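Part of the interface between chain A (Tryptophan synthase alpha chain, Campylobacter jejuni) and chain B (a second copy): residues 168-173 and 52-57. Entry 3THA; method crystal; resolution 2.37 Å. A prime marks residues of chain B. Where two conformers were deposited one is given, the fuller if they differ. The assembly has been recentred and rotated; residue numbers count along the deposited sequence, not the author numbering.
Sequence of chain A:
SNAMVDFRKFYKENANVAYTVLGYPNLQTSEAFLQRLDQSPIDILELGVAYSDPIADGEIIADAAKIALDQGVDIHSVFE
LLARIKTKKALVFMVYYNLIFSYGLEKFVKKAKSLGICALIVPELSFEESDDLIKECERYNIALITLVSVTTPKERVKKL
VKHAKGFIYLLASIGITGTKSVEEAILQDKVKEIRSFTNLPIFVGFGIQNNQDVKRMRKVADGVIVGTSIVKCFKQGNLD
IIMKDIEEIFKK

Chain A (168-173) IYLLAS
Chain B, residues 52-57: SDPIAD

Residues 168-171 of chain A form a β-strand, with phi between -103° and -82° and psi between 110° and 122°. The chain then leaves the strand: Ala172 keeps phi at -81° but opens psi to 177°, and Ser173 follows at -116/158. The chain B stretch has no regular helix or strand. Ser52′, Asp53′ and Pro54′ are extended (-112/139, -55/124 and -48/126), Ile55′ turns the chain at -75/-19, and Ala56′ (-26/179) and Asp57′ (-132/80) carry it onward. Measured from CA 169 to CA 172 and from CA 53′ to CA 56′, the two paths run 94° apart, so they cross almost at right angles. The register is set by Leu171 and Ile55′, whose CA atoms lie 6.9 Å apart. No hydrogen bond joins the stretches, and the 236 Å² buried between them reflects packing.

Alternation along the strand decides which side chains take part. Tyr169 and Leu171 direct their CA-to-CB bonds toward chain B, whereas Ile168 and Leu170 are out of reach. Leu171 has the largest covered area, 80 Å². With chi1 at -66° (m) and chi2 at 164° (t), it sets its two methyl groups against successive backbone carbonyls: CD1 lies 3.5 Å from Asp53′ O and 3.7 Å from Pro54′ O, while CD2 lies 3.7 Å from Ile55′ O. These are van der Waals contacts, since a methyl carbon offers no conventional donor. Leu171 therefore packs chiefly on main-chain oxygens, although its CD1 also comes within 4.2 Å of Asp53′ CG.

Tyr169, at chi1 -163° (t) and chi2 -56°, meets Ile55′. Ile55′ points its CA-to-CB bond sideways, with chi1 at -161° (t) and chi2 at 149°, between wells. Its CG1 lies over one face of the tyrosine ring, 4.2 Å from Tyr169 CZ, an apolar contact. The phenol oxygen reaches the same residue's backbone, but Tyr169 OH to Ile55′ O is 3.7 Å, and the pair is not hydrogen-bonded.

Asp53′ (chi1 -173°, t; chi2 168°) points its CA-to-CB bond toward the strand, yet its carboxylate makes no polar bond to it. Asp53′ OD1 stands 4.5 Å from Ala172 O, both acceptors, and both carboxylate oxygens are hydrogen-bonded elsewhere in the structure. Pro54′, its ring C-gamma exo, and Ala56′ direct their CA-to-CB bonds away from chain A, leaving their carbonyl oxygens as the nearest atoms to Leu171.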

# COMPACT_ATOMS: atom_id res chain seq x y z
N ILE A 168 12.36 -16.26 -1.70
CA ILE A 168 11.14 -16.14 -0.92
C ILE A 168 11.20 -14.86 -0.08
O ILE A 168 12.07 -14.71 0.78
CB ILE A 168 10.92 -17.37 -0.03
CG1 ILE A 168 11.03 -18.68 -0.87
CG2 ILE A 168 9.58 -17.29 0.72
CD1 ILE A 168 9.95 -18.91 -1.89
N TYR A 169 10.27 -13.94 -0.35
CA TYR A 169 10.11 -12.72 0.42
C TYR A 169 9.29 -13.10 1.66
O TYR A 169 8.11 -13.46 1.55
CB TYR A 169 9.39 -11.66 -0.42
CG TYR A 169 9.50 -10.24 0.08
CD1 TYR A 169 9.10 -9.92 1.36
CD2 TYR A 169 9.98 -9.22 -0.73
CE1 TYR A 169 9.22 -8.66 1.84
CE2 TYR A 169 10.07 -7.90 -0.26
CZ TYR A 169 9.70 -7.64 1.04
OH TYR A 169 9.71 -6.38 1.60
N LEU A 170 9.94 -13.08 2.82
CA LEU A 170 9.28 -13.37 4.07
C LEU A 170 8.97 -12.07 4.86
O LEU A 170 9.88 -11.28 5.14
CB LEU A 170 10.11 -14.34 4.88
CG LEU A 170 9.58 -14.62 6.29
CD1 LEU A 170 8.10 -15.09 6.30
CD2 LEU A 170 10.46 -15.61 7.03
N LEU A 171 7.70 -11.82 5.16
CA LEU A 171 7.29 -10.68 6.00
C LEU A 171 7.31 -10.98 7.48
O LEU A 171 6.63 -11.90 7.93
CB LEU A 171 5.90 -10.23 5.65
CG LEU A 171 5.90 -9.68 4.24
CD1 LEU A 171 4.46 -9.59 3.70
CD2 LEU A 171 6.68 -8.29 4.23
N ALA A 172 8.07 -10.21 8.24
CA ALA A 172 8.07 -10.37 9.68
C ALA A 172 6.87 -9.65 10.31
O ALA A 172 6.06 -9.06 9.61
CB ALA A 172 9.37 -9.88 10.27
N SER A 173 6.76 -9.80 11.63
CA SER A 173 5.95 -8.94 12.48
C SER A 173 6.85 -8.19 13.46
O SER A 173 7.98 -8.63 13.75
CB SER A 173 4.94 -9.77 13.26
OG SER A 173 3.94 -10.21 12.37
N SER B 52 -4.28 -10.43 2.45
CA SER B 52 -2.89 -10.87 2.44
C SER B 52 -2.04 -9.85 3.19
O SER B 52 -2.23 -8.63 3.05
CB SER B 52 -2.37 -11.05 1.01
OG SER B 52 -2.75 -12.31 0.46
N ASP B 53 -1.10 -10.34 3.99
CA ASP B 53 -0.27 -9.45 4.79
C ASP B 53 0.45 -8.39 3.94
O ASP B 53 1.15 -8.72 3.00
CB ASP B 53 0.72 -10.22 5.65
CG ASP B 53 1.48 -9.32 6.61
OD1 ASP B 53 2.16 -9.83 7.54
OD2 ASP B 53 1.37 -8.08 6.43
N PRO B 54 0.24 -7.10 4.28
CA PRO B 54 0.94 -5.93 3.70
C PRO B 54 2.45 -6.02 3.60
O PRO B 54 3.14 -6.23 4.59
CB PRO B 54 0.56 -4.82 4.64
CG PRO B 54 -0.89 -5.18 4.97
CD PRO B 54 -0.94 -6.67 5.06
N ILE B 55 2.94 -5.79 2.39
CA ILE B 55 4.32 -5.94 2.03
C ILE B 55 5.21 -4.82 2.54
O ILE B 55 6.44 -4.94 2.57
CB ILE B 55 4.42 -5.96 0.51
CG1 ILE B 55 5.75 -6.56 0.08
CG2 ILE B 55 4.20 -4.56 -0.05
CD1 ILE B 55 5.65 -7.28 -1.24
N ALA B 56 4.57 -3.71 2.88
CA ALA B 56 5.18 -2.55 3.55
C ALA B 56 6.44 -2.79 4.45
O ALA B 56 6.90 -3.93 4.61
CB ALA B 56 4.07 -1.87 4.34
N ASP B 57 6.98 -1.71 5.04
CA ASP B 57 8.09 -1.79 6.02
C ASP B 57 7.88 -0.95 7.32
O ASP B 57 8.40 0.16 7.47
CB ASP B 57 9.46 -1.49 5.32
CG ASP B 57 10.68 -1.86 6.19
OD1 ASP B 57 11.72 -2.23 5.62
OD2 ASP B 57 10.60 -1.77 7.43